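Long-range contacts in probable N-acetyl-gamma-glutamyl-phosphate reductase, chloroplastic (Arabidopsis thaliana, PDB 1XYG), which probably catalyses the NADPH-dependent reduction of N-acetyl-L-glutamyl 5-phosphate to the 5-semialdehyde in chloroplast arginine biosynthesis: residues Val44-Thr48 with Ala78-Val83; Thr145-Arg149 with Ile342-Glu348; Thr166-Leu172 with Ile321-Ile325. All coordinates share one frame. Numbering follows the deposited sequence.

Contact 1: residues Val44-Thr48 with Ala78-Val83; sequences VTLMT and ADFSTV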
ATOM      1  N   VAL A  44      28.451 -14.835  -9.917  1.00 42.40           N
ATOM      2  CA  VAL A  44      27.642 -15.156 -11.086  1.00 42.07           C
ATOM      3  C   VAL A  44      28.439 -14.874 -12.361  1.00 41.70           C
ATOM      4  O   VAL A  44      28.839 -13.738 -12.608  1.00 42.21           O
ATOM      5  CB  VAL A  44      26.355 -14.308 -11.129  1.00 41.74           C
ATOM      6  CG1 VAL A  44      25.543 -14.667 -12.369  1.00 41.07           C
ATOM      7  CG2 VAL A  44      25.533 -14.541  -9.873  1.00 42.12           C
ATOM      8  N   THR A  45      28.660 -15.907 -13.170  1.00 41.48           N
ATOM      9  CA  THR A  45      29.422 -15.752 -14.405  1.00 42.12           C
ATOM     10  C   THR A  45      28.599 -16.108 -15.642  1.00 41.91           C
ATOM     11  O   THR A  45      29.011 -15.844 -16.770  1.00 42.19           O
ATOM     12  CB  THR A  45      30.702 -16.631 -14.403  1.00 41.39           C
ATOM     13  OG1 THR A  45      30.346 -18.001 -14.174  1.00 43.22           O
ATOM     14  CG2 THR A  45      31.677 -16.162 -13.331  1.00 41.23           C
ATOM     15  N   LEU A  46      27.429 -16.696 -15.428  1.00 40.43           N
ATOM     16  CA  LEU A  46      26.566 -17.089 -16.536  1.00 40.03           C
ATOM     17  C   LEU A  46      25.077 -16.927 -16.185  1.00 40.50           C
ATOM     18  O   LEU A  46      24.626 -17.409 -15.148  1.00 40.71           O
ATOM     19  CB  LEU A  46      26.853 -18.539 -16.914  1.00 40.35           C
ATOM     20  CG  LEU A  46      25.983 -19.086 -18.040  1.00 40.84           C
ATOM     21  CD1 LEU A  46      26.082 -18.169 -19.252  1.00 42.52           C
ATOM     22  CD2 LEU A  46      26.427 -20.493 -18.383  1.00 41.79           C
ATOM     23  N   MET A  47      24.311 -16.262 -17.052  1.00 38.16           N
ATOM     24  CA  MET A  47      22.883 -16.037 -16.795  1.00 38.33           C
ATOM     25  C   MET A  47      21.966 -16.260 -18.009  1.00 38.75           C
ATOM     26  O   MET A  47      22.236 -15.757 -19.108  1.00 38.22           O
ATOM     27  CB  MET A  47      22.647 -14.614 -16.272  1.00 36.22           C
ATOM     28  CG  MET A  47      23.317 -14.277 -14.953  1.00 35.00           C
ATOM     29  SD  MET A  47      22.728 -12.702 -14.256  1.00 34.52           S
ATOM     30  CE  MET A  47      23.210 -11.507 -15.512  1.00 35.15           C
ATOM     31  N   THR A  48      20.868 -16.981 -17.780  1.00 38.76           N
ATOM     32  CA  THR A  48      19.874 -17.310 -18.811  1.00 39.45           C
ATOM     33  C   THR A  48      18.531 -16.560 -18.695  1.00 40.53           C
ATOM     34  O   THR A  48      18.012 -16.352 -17.596  1.00 38.97           O
ATOM     35  CB  THR A  48      19.528 -18.813 -18.789  1.00 39.74           C
ATOM     36  OG1 THR A  48      20.685 -19.594 -19.096  1.00 41.21           O
ATOM     37  CG2 THR A  48      18.476 -19.109 -19.789  1.00 40.71           C
ATOM     38  N   ALA A  78      23.878 -21.400 -23.943  1.00 54.75           N
ATOM     39  CA  ALA A  78      24.704 -21.362 -22.742  1.00 53.63           C
ATOM     40  C   ALA A  78      25.630 -22.561 -22.621  1.00 53.69           C
ATOM     41  O   ALA A  78      25.205 -23.700 -22.808  1.00 53.39           O
ATOM     42  CB  ALA A  78      23.821 -21.276 -21.513  1.00 52.50           C
ATOM     43  N   ASP A  79      26.897 -22.296 -22.304  1.00 54.09           N
ATOM     44  CA  ASP A  79      27.892 -23.354 -22.129  1.00 53.30           C
ATOM     45  C   ASP A  79      28.064 -23.610 -20.629  1.00 51.94           C
ATOM     46  O   ASP A  79      28.709 -22.829 -19.923  1.00 50.12           O
ATOM     47  CB  ASP A  79      29.237 -22.948 -22.732  1.00 54.63           C
ATOM     48  CG  ASP A  79      30.190 -24.120 -22.854  1.00 57.00           C
ATOM     49  OD1 ASP A  79      30.367 -24.851 -21.860  1.00 57.02           O
ATOM     50  OD2 ASP A  79      30.763 -24.314 -23.946  1.00 60.84           O
ATOM     51  N   PHE A  80      27.497 -24.716 -20.159  1.00 50.26           N
ATOM     52  CA  PHE A  80      27.543 -25.061 -18.746  1.00 50.48           C
ATOM     53  C   PHE A  80      28.830 -25.675 -18.210  1.00 49.53           C
ATOM     54  O   PHE A  80      28.931 -25.958 -17.015  1.00 49.68           O
ATOM     55  CB  PHE A  80      26.340 -25.942 -18.415  1.00 50.48           C
ATOM     56  CG  PHE A  80      25.038 -25.201 -18.482  1.00 51.92           C
ATOM     57  CD1 PHE A  80      24.717 -24.256 -17.512  1.00 50.30           C
ATOM     58  CD2 PHE A  80      24.168 -25.385 -19.552  1.00 51.76           C
ATOM     59  CE1 PHE A  80      23.558 -23.505 -17.611  1.00 50.63           C
ATOM     60  CE2 PHE A  80      23.001 -24.630 -19.656  1.00 51.93           C
ATOM     61  CZ  PHE A  80      22.697 -23.690 -18.684  1.00 50.22           C
ATOM     62  N   SER A  81      29.813 -25.876 -19.080  1.00 48.67           N
ATOM     63  CA  SER A  81      31.092 -26.425 -18.641  1.00 47.91           C
ATOM     64  C   SER A  81      31.884 -25.227 -18.125  1.00 48.09           C
ATOM     65  O   SER A  81      33.003 -25.355 -17.621  1.00 46.45           O
ATOM     66  CB  SER A  81      31.829 -27.089 -19.813  1.00 47.55           C
ATOM     67  OG  SER A  81      32.260 -26.138 -20.774  1.00 48.15           O
ATOM     68  N   THR A  82      31.268 -24.057 -18.254  1.00 47.47           N
ATOM     69  CA  THR A  82      31.863 -22.796 -17.833  1.00 46.33           C
ATOM     70  C   THR A  82      31.519 -22.418 -16.383  1.00 45.19           C
ATOM     71  O   THR A  82      31.971 -21.385 -15.890  1.00 44.83           O
ATOM     72  CB  THR A  82      31.386 -21.664 -18.757  1.00 47.89           C
ATOM     73  OG1 THR A  82      31.573 -22.061 -20.121  1.00 50.64           O
ATOM     74  CG2 THR A  82      32.170 -20.385 -18.497  1.00 48.01           C
ATOM     75  N   VAL A  83      30.719 -23.240 -15.705  1.00 42.18           N
ATOM     76  CA  VAL A  83      30.340 -22.942 -14.324  1.00 40.87           C
ATOM     77  C   VAL A  83      30.534 -24.129 -13.390  1.00 40.72           C
ATOM     78  O   VAL A  83      30.599 -25.272 -13.834  1.00 39.90           O
ATOM     79  CB  VAL A  83      28.870 -22.458 -14.230  1.00 39.58           C
ATOM     80  CG1 VAL A  83      28.727 -21.096 -14.903  1.00 38.32           C
ATOM     81  CG2 VAL A  83      27.941 -23.465 -14.889  1.00 38.23           C
TER
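A small, mainly apolar contact at the margin of the NAD-binding domain packs the loop Ala78-Val83 against Val44-Thr48, part of the outermost strand 42-47 of the parallel Rossmann sheet. The loop leads into strand 85-88, which lies on the far side of strand 17-22 from 42-47, so the chain passes here from the sheet's edge back towards its middle. Leu46 CB meets Val83 CG1 at 3.8 Å, while Leu46 CD2 reaches Ala78 CB at 4.1 Å, Phe80 CD1 at 4.2 Å and the carbonyl oxygen Asp79 O at 3.6 Å. Two threonines flank Leu46: Thr45 OG1 lies 3.6 Å from Val83 CG1, and Thr48 OG1 is 4.3 Å from Ala78 CB. The strand does not alternate regularly: with psi of Thr45 at -11°, Thr45 and its neighbour Leu46 both direct CA-CB toward the loop, as does Thr48, whereas Val44 and Met47 turn away and pack on helix 27-37 through Leu36 and Val33. Within the loop, Asp79 OD1 accepts from Ser81 N at 3.0 Å in an Asx turn and from Ser81 OG at 2.5 Å, and Asp79 O receives Thr82 OG1 at 3.0 Å and Thr82 N at 3.3 Å. The strand's backbone bonds instead to Ile19 and Leu21 of strand 17-22, and through Met47 to Val73. No hydrogen bond crosses between the segments, and the hydroxyls of Thr45 and Thr48 are buried without a polar partner, which implies an association that rests on van der Waals fit around Leu46, while Asp79, Ser81 and Thr82 direct hydrogen bonds into the turn.

Contact 2: residues Thr145-Arg149 with Ile342-Glu348; sequences TEILR and IMLGYPE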
ATOM      1  N   THR A 145      16.650 -27.171   4.348  1.00 30.41           N
ATOM      2  CA  THR A 145      17.910 -27.137   5.082  1.00 31.07           C
ATOM      3  C   THR A 145      17.969 -27.599   6.540  1.00 32.10           C
ATOM      4  O   THR A 145      18.698 -28.546   6.849  1.00 32.43           O
ATOM      5  CB  THR A 145      18.565 -25.747   4.969  1.00 30.56           C
ATOM      6  OG1 THR A 145      18.297 -25.201   3.668  1.00 28.62           O
ATOM      7  CG2 THR A 145      20.083 -25.878   5.137  1.00 31.21           C
ATOM      8  N   GLU A 146      17.228 -26.953   7.434  1.00 32.28           N
ATOM      9  CA  GLU A 146      17.272 -27.333   8.846  1.00 32.16           C
ATOM     10  C   GLU A 146      16.837 -28.764   9.144  1.00 33.30           C
ATOM     11  O   GLU A 146      17.192 -29.318  10.182  1.00 34.49           O
ATOM     12  CB  GLU A 146      16.436 -26.365   9.692  1.00 30.14           C
ATOM     13  CG  GLU A 146      16.985 -24.951   9.780  1.00 27.41           C
ATOM     14  CD  GLU A 146      16.847 -24.168   8.475  1.00 29.41           C
ATOM     15  OE1 GLU A 146      16.031 -24.566   7.606  1.00 29.33           O
ATOM     16  OE2 GLU A 146      17.539 -23.141   8.326  1.00 29.18           O
ATOM     17  N   ILE A 147      16.075 -29.368   8.242  1.00 33.44           N
ATOM     18  CA  ILE A 147      15.600 -30.731   8.446  1.00 33.26           C
ATOM     19  C   ILE A 147      16.464 -31.802   7.754  1.00 34.71           C
ATOM     20  O   ILE A 147      16.785 -32.830   8.354  1.00 33.08           O
ATOM     21  CB  ILE A 147      14.138 -30.890   7.938  1.00 33.89           C
ATOM     22  CG1 ILE A 147      13.231 -29.821   8.564  1.00 35.06           C
ATOM     23  CG2 ILE A 147      13.616 -32.270   8.273  1.00 32.35           C
ATOM     24  CD1 ILE A 147      12.994 -29.973  10.044  1.00 35.48           C
ATOM     25  N   LEU A 148      16.835 -31.568   6.496  1.00 35.90           N
ATOM     26  CA  LEU A 148      17.626 -32.556   5.752  1.00 37.02           C
ATOM     27  C   LEU A 148      19.069 -32.127   5.480  1.00 36.14           C
ATOM     28  O   LEU A 148      19.698 -32.594   4.529  1.00 34.09           O
ATOM     29  CB  LEU A 148      16.916 -32.878   4.430  1.00 37.72           C
ATOM     30  CG  LEU A 148      15.498 -33.456   4.555  1.00 40.87           C
ATOM     31  CD1 LEU A 148      14.844 -33.580   3.192  1.00 40.77           C
ATOM     32  CD2 LEU A 148      15.571 -34.815   5.223  1.00 42.39           C
ATOM     33  N   ARG A 149      19.589 -31.250   6.329  1.00 36.87           N
ATOM     34  CA  ARG A 149      20.945 -30.748   6.179  1.00 38.65           C
ATOM     35  C   ARG A 149      21.966 -31.819   5.774  1.00 39.83           C
ATOM     36  O   ARG A 149      22.654 -31.678   4.758  1.00 37.06           O
ATOM     37  CB  ARG A 149      21.412 -30.089   7.475  1.00 39.35           C
ATOM     38  CG  ARG A 149      22.568 -29.141   7.244  1.00 42.06           C
ATOM     39  CD  ARG A 149      23.283 -28.854   8.515  1.00 42.77           C
ATOM     40  NE  ARG A 149      22.363 -28.763   9.640  1.00 44.90           N
ATOM     41  CZ  ARG A 149      21.615 -27.707   9.931  1.00 43.41           C
ATOM     42  NH1 ARG A 149      21.661 -26.618   9.174  1.00 43.14           N
ATOM     43  NH2 ARG A 149      20.846 -27.736  11.008  1.00 42.41           N
ATOM     44  N   ILE A 342      26.356 -25.301   1.822  1.00 34.93           N
ATOM     45  CA  ILE A 342      26.808 -26.557   2.400  1.00 35.26           C
ATOM     46  C   ILE A 342      27.137 -27.628   1.359  1.00 36.80           C
ATOM     47  O   ILE A 342      27.985 -28.490   1.596  1.00 38.77           O
ATOM     48  CB  ILE A 342      25.777 -27.107   3.413  1.00 36.81           C
ATOM     49  CG1 ILE A 342      24.439 -27.386   2.726  1.00 35.54           C
ATOM     50  CG2 ILE A 342      25.577 -26.094   4.542  1.00 34.97           C
ATOM     51  CD1 ILE A 342      23.399 -27.986   3.654  1.00 34.07           C
ATOM     52  N   MET A 343      26.478 -27.576   0.204  1.00 35.45           N
ATOM     53  CA  MET A 343      26.742 -28.545  -0.856  1.00 34.76           C
ATOM     54  C   MET A 343      28.163 -28.366  -1.382  1.00 35.23           C
ATOM     55  O   MET A 343      28.796 -29.324  -1.822  1.00 33.31           O
ATOM     56  CB  MET A 343      25.752 -28.361  -2.008  1.00 34.71           C
ATOM     57  CG  MET A 343      24.350 -28.868  -1.710  1.00 33.44           C
ATOM     58  SD  MET A 343      23.126 -28.184  -2.843  1.00 31.26           S
ATOM     59  CE  MET A 343      23.298 -29.288  -4.277  1.00 35.91           C
ATOM     60  N   LEU A 344      28.652 -27.128  -1.341  1.00 34.97           N
ATOM     61  CA  LEU A 344      29.997 -26.808  -1.805  1.00 36.29           C
ATOM     62  C   LEU A 344      31.023 -26.779  -0.673  1.00 36.92           C
ATOM     63  O   LEU A 344      32.186 -26.430  -0.894  1.00 36.53           O
ATOM     64  CB  LEU A 344      29.998 -25.463  -2.542  1.00 35.36           C
ATOM     65  CG  LEU A 344      29.301 -25.494  -3.911  1.00 37.08           C
ATOM     66  CD1 LEU A 344      29.307 -24.117  -4.590  1.00 34.95           C
ATOM     67  CD2 LEU A 344      30.017 -26.509  -4.774  1.00 35.45           C
ATOM     68  N   GLY A 345      30.592 -27.139   0.532  1.00 36.48           N
ATOM     69  CA  GLY A 345      31.507 -27.166   1.655  1.00 36.07           C
ATOM     70  C   GLY A 345      31.773 -25.838   2.337  1.00 37.47           C
ATOM     71  O   GLY A 345      32.730 -25.725   3.101  1.00 38.01           O
ATOM     72  N   TYR A 346      30.947 -24.830   2.072  1.00 37.55           N
ATOM     73  CA  TYR A 346      31.130 -23.529   2.717  1.00 36.87           C
ATOM     74  C   TYR A 346      30.186 -23.385   3.910  1.00 36.50           C
ATOM     75  O   TYR A 346      29.207 -24.122   4.036  1.00 37.56           O
ATOM     76  CB  TYR A 346      30.869 -22.375   1.737  1.00 36.80           C
ATOM     77  CG  TYR A 346      31.869 -22.232   0.606  1.00 35.31           C
ATOM     78  CD1 TYR A 346      31.855 -23.103  -0.483  1.00 33.27           C
ATOM     79  CD2 TYR A 346      32.860 -21.246   0.648  1.00 35.54           C
ATOM     80  CE1 TYR A 346      32.802 -23.003  -1.498  1.00 34.65           C
ATOM     81  CE2 TYR A 346      33.820 -21.137  -0.365  1.00 33.73           C
ATOM     82  CZ  TYR A 346      33.784 -22.021  -1.430  1.00 34.61           C
ATOM     83  OH  TYR A 346      34.748 -21.949  -2.407  1.00 33.93           O
ATOM     84  N   PRO A 347      30.467 -22.423   4.799  1.00 35.55           N
ATOM     85  CA  PRO A 347      29.605 -22.229   5.968  1.00 35.97           C
ATOM     86  C   PRO A 347      28.178 -21.941   5.504  1.00 34.38           C
ATOM     87  O   PRO A 347      27.967 -21.143   4.595  1.00 32.56           O
ATOM     88  CB  PRO A 347      30.248 -21.040   6.680  1.00 36.13           C
ATOM     89  CG  PRO A 347      31.697 -21.149   6.280  1.00 36.35           C
ATOM     90  CD  PRO A 347      31.603 -21.487   4.818  1.00 34.93           C
ATOM     91  N   GLU A 348      27.213 -22.598   6.137  1.00 34.15           N
ATOM     92  CA  GLU A 348      25.808 -22.458   5.790  1.00 34.18           C
ATOM     93  C   GLU A 348      25.258 -21.027   5.711  1.00 34.46           C
ATOM     94  O   GLU A 348      24.481 -20.704   4.807  1.00 34.17           O
ATOM     95  CB  GLU A 348      24.968 -23.274   6.765  1.00 32.09           C
ATOM     96  CG  GLU A 348      23.531 -23.362   6.380  1.00 32.76           C
ATOM     97  CD  GLU A 348      22.829 -24.437   7.149  1.00 33.93           C
ATOM     98  OE1 GLU A 348      23.401 -25.542   7.257  1.00 33.42           O
ATOM     99  OE2 GLU A 348      21.707 -24.185   7.637  1.00 34.66           O
TER
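Extended side chains bridge the start of helix 145-153 and the end of helix 329-343, whose backbones stay well apart: the closest CA pair, Arg149 and Ile342, is separated by 8.1 Å. The CA-CB bond of Arg149 points sideways to the other segment; chi1 and chi2, both t, extend the chain, and chi3 (m) bends it, bringing the edge of its guanidinium to the carboxylate of Glu348. The resulting salt bridge, Arg149 NH1 to Glu348 OE1, measures 2.8 Å. Glu348 meets it with an equally stretched chain, chi1 and chi2 both t. Arg149 NH2 pairs with Glu283, and Glu348 OE2 accepts from Gln338. Next to the salt bridge, Ile342 (chi1 p, chi2 t) extends CD1 to 3.9 Å from Arg149 CG and 4.2 Å from Thr145 CG2, the methyl that also lies 3.4 Å from Glu348 OE2. Thr145 OG1 is hydrogen-bonded to Asn339. Glu146 starts away from the other segment, but its m, p conformation folds the carboxylate back, leaving Glu146 OE2 4.4 Å from Glu348 OE2; this like-charge approach is offset by Lys330, which pairs with Glu146, and by Gln338, which donates to both acids. Gly345, with its positive phi, ends helix 329-343 in a Schellman motif, a C-cap whose exit turn brings Glu348 to the first turn of helix 145-153 and so joins the chain's last helix to the NAD-binding domain.

Contact 3: residues Thr166-Leu172 with Ile321-Ile325; sequences TTIQLPL and IISVI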
ATOM      1  N   THR A 166       7.694 -24.557   3.204  1.00 25.85           N
ATOM      2  CA  THR A 166       8.779 -24.269   4.131  1.00 24.97           C
ATOM      3  C   THR A 166       8.239 -23.762   5.472  1.00 25.41           C
ATOM      4  O   THR A 166       8.681 -24.207   6.527  1.00 24.28           O
ATOM      5  CB  THR A 166       9.755 -23.215   3.538  1.00 25.60           C
ATOM      6  OG1 THR A 166      10.425 -23.769   2.397  1.00 26.09           O
ATOM      7  CG2 THR A 166      10.789 -22.794   4.575  1.00 24.26           C
ATOM      8  N   THR A 167       7.282 -22.839   5.424  1.00 25.36           N
ATOM      9  CA  THR A 167       6.698 -22.283   6.646  1.00 25.43           C
ATOM     10  C   THR A 167       5.894 -23.313   7.429  1.00 28.24           C
ATOM     11  O   THR A 167       5.697 -23.165   8.633  1.00 28.36           O
ATOM     12  CB  THR A 167       5.728 -21.116   6.354  1.00 27.09           C
ATOM     13  OG1 THR A 167       4.519 -21.632   5.776  1.00 25.42           O
ATOM     14  CG2 THR A 167       6.363 -20.103   5.406  1.00 24.07           C
ATOM     15  N   ILE A 168       5.432 -24.357   6.747  1.00 27.49           N
ATOM     16  CA  ILE A 168       4.615 -25.382   7.393  1.00 25.71           C
ATOM     17  C   ILE A 168       5.410 -26.551   7.982  1.00 26.79           C
ATOM     18  O   ILE A 168       5.167 -26.966   9.118  1.00 25.70           O
ATOM     19  CB  ILE A 168       3.564 -25.939   6.403  1.00 26.43           C
ATOM     20  CG1 ILE A 168       2.631 -24.812   5.956  1.00 28.28           C
ATOM     21  CG2 ILE A 168       2.748 -27.048   7.064  1.00 25.24           C
ATOM     22  CD1 ILE A 168       1.803 -25.167   4.747  1.00 28.99           C
ATOM     23  N   GLN A 169       6.357 -27.078   7.214  1.00 25.64           N
ATOM     24  CA  GLN A 169       7.144 -28.211   7.676  1.00 27.51           C
ATOM     25  C   GLN A 169       8.113 -27.894   8.808  1.00 27.45           C
ATOM     26  O   GLN A 169       8.315 -28.719   9.688  1.00 27.58           O
ATOM     27  CB  GLN A 169       7.899 -28.840   6.501  1.00 27.59           C
ATOM     28  CG  GLN A 169       6.973 -29.341   5.422  1.00 26.87           C
ATOM     29  CD  GLN A 169       7.720 -29.853   4.223  1.00 30.05           C
ATOM     30  OE1 GLN A 169       8.285 -30.954   4.249  1.00 30.87           O
ATOM     31  NE2 GLN A 169       7.746 -29.048   3.160  1.00 27.69           N
ATOM     32  N   LEU A 170       8.715 -26.710   8.799  1.00 27.51           N
ATOM     33  CA  LEU A 170       9.654 -26.370   9.866  1.00 27.30           C
ATOM     34  C   LEU A 170       9.013 -26.553  11.251  1.00 28.27           C
ATOM     35  O   LEU A 170       9.618 -27.147  12.144  1.00 26.39           O
ATOM     36  CB  LEU A 170      10.181 -24.939   9.688  1.00 27.54           C
ATOM     37  CG  LEU A 170      11.272 -24.801   8.622  1.00 24.99           C
ATOM     38  CD1 LEU A 170      11.652 -23.338   8.451  1.00 25.42           C
ATOM     39  CD2 LEU A 170      12.478 -25.635   9.023  1.00 24.86           C
ATOM     40  N   PRO A 171       7.785 -26.040  11.448  1.00 29.43           N
ATOM     41  CA  PRO A 171       7.155 -26.215  12.758  1.00 29.32           C
ATOM     42  C   PRO A 171       6.566 -27.611  13.000  1.00 31.01           C
ATOM     43  O   PRO A 171       6.738 -28.184  14.072  1.00 31.04           O
ATOM     44  CB  PRO A 171       6.067 -25.138  12.764  1.00 29.98           C
ATOM     45  CG  PRO A 171       5.722 -25.006  11.318  1.00 28.59           C
ATOM     46  CD  PRO A 171       7.085 -24.995  10.682  1.00 27.97           C
ATOM     47  N   LEU A 172       5.886 -28.160  11.997  1.00 31.07           N
ATOM     48  CA  LEU A 172       5.230 -29.453  12.147  1.00 29.80           C
ATOM     49  C   LEU A 172       6.082 -30.714  12.175  1.00 30.76           C
ATOM     50  O   LEU A 172       5.751 -31.665  12.894  1.00 29.31           O
ATOM     51  CB  LEU A 172       4.147 -29.613  11.077  1.00 27.75           C
ATOM     52  CG  LEU A 172       3.054 -28.540  11.056  1.00 29.47           C
ATOM     53  CD1 LEU A 172       1.938 -28.976  10.115  1.00 27.33           C
ATOM     54  CD2 LEU A 172       2.513 -28.317  12.475  1.00 26.89           C
ATOM     55  N   ILE A 321      -0.250 -22.553  15.686  1.00 27.52           N
ATOM     56  CA  ILE A 321       1.137 -22.267  15.362  1.00 27.16           C
ATOM     57  C   ILE A 321       1.216 -21.231  14.245  1.00 27.23           C
ATOM     58  O   ILE A 321       0.565 -21.371  13.211  1.00 28.68           O
ATOM     59  CB  ILE A 321       1.860 -23.547  14.908  1.00 29.05           C
ATOM     60  CG1 ILE A 321       1.850 -24.573  16.043  1.00 28.26           C
ATOM     61  CG2 ILE A 321       3.275 -23.217  14.467  1.00 27.35           C
ATOM     62  CD1 ILE A 321       2.150 -25.965  15.590  1.00 31.74           C
ATOM     63  N   ILE A 322       1.994 -20.182  14.474  1.00 25.69           N
ATOM     64  CA  ILE A 322       2.184 -19.138  13.480  1.00 25.59           C
ATOM     65  C   ILE A 322       3.631 -19.229  13.024  1.00 26.16           C
ATOM     66  O   ILE A 322       4.544 -19.281  13.849  1.00 25.96           O
ATOM     67  CB  ILE A 322       1.914 -17.742  14.073  1.00 24.72           C
ATOM     68  CG1 ILE A 322       0.453 -17.658  14.532  1.00 24.40           C
ATOM     69  CG2 ILE A 322       2.192 -16.665  13.037  1.00 24.23           C
ATOM     70  CD1 ILE A 322       0.063 -16.335  15.162  1.00 24.51           C
ATOM     71  N   SER A 323       3.831 -19.269  11.710  1.00 25.75           N
ATOM     72  CA  SER A 323       5.170 -19.370  11.130  1.00 24.84           C
ATOM     73  C   SER A 323       5.303 -18.360   9.983  1.00 25.12           C
ATOM     74  O   SER A 323       4.498 -18.368   9.047  1.00 25.04           O
ATOM     75  CB  SER A 323       5.384 -20.798  10.618  1.00 24.92           C
ATOM     76  OG  SER A 323       6.663 -20.960  10.048  1.00 26.42           O
ATOM     77  N   VAL A 324       6.308 -17.488  10.054  1.00 22.74           N
ATOM     78  CA  VAL A 324       6.491 -16.480   9.015  1.00 22.20           C
ATOM     79  C   VAL A 324       7.896 -16.431   8.415  1.00 23.15           C
ATOM     80  O   VAL A 324       8.887 -16.777   9.070  1.00 22.11           O
ATOM     81  CB  VAL A 324       6.146 -15.065   9.552  1.00 21.63           C
ATOM     82  CG1 VAL A 324       4.754 -15.088  10.224  1.00 17.88           C
ATOM     83  CG2 VAL A 324       7.220 -14.610  10.558  1.00 17.57           C
ATOM     84  N   ILE A 325       7.959 -15.985   7.164  1.00 23.47           N
ATOM     85  CA  ILE A 325       9.210 -15.840   6.424  1.00 22.29           C
ATOM     86  C   ILE A 325       9.007 -14.804   5.325  1.00 22.67           C
ATOM     87  O   ILE A 325       7.899 -14.307   5.116  1.00 23.33           O
ATOM     88  CB  ILE A 325       9.628 -17.156   5.704  1.00 22.03           C
ATOM     89  CG1 ILE A 325       8.542 -17.580   4.710  1.00 21.74           C
ATOM     90  CG2 ILE A 325       9.877 -18.271   6.709  1.00 20.31           C
ATOM     91  CD1 ILE A 325       8.952 -18.761   3.836  1.00 20.67           C
TER
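Thr166 opens the contact lightly, its CG2 4.5 Å from Ile325 CD1, while its hydroxyl bonds to Gly162 O. Thr167 makes the larger contact: CG2 presses on Ile325 CD1 at 3.3 Å, and its carbonyl oxygen, Thr167 O, accepts a 2.8 Å hydrogen bond from Ser323 OG. Pro171, four residues on, has no amide hydrogen to offer this carbonyl, and the helix is kinked there; the serine hydroxyl supplies a donor instead. Helix 163-177, which begins at Cys163, the active-site residue inferred by similarity, here lies across the mixed sheet of the dimerisation domain, a layered alpha/beta packing in which the axes of segments 166-172 and 321-325 approach to 7.8 Å, with 131° between their N-to-C directions. Ile325 itself comes within about 5 Å of Cys163, side chain to side chain. Further along, Pro171 CB packs on Ile321 CG2 at 3.8 Å and Leu172 CD2 on Ile321 CD1 at 3.9 Å. The CA-CB bond of Ile322 points away from the helix, and its side chain packs on Ser216 of the second subunit.

How the contacts relate
Contact 3 is the most central and wholly buried, contact 2 also buried but farther out, and contact 1 partly exposed at the edge of the parallel sheet. Contacts 2 and 3 adjoin: Leu170 CD2 sits 4.0 Å from Glu146 OE1 and 4.3 Å from Ile147 CG1, and strand 318-325 is followed in the chain by helix 329-343. Contact 3 is nested in sequence between the two segments of contact 2. Contact 1 shares no helix or strand with either and comes no nearer than about 9 Å to contact 2, nearest atoms. Chemically, contact 1 has no polar link between segments, contact 2 carries a salt bridge, and contact 3 combines apolar packing with one hydroxyl-to-carbonyl bond.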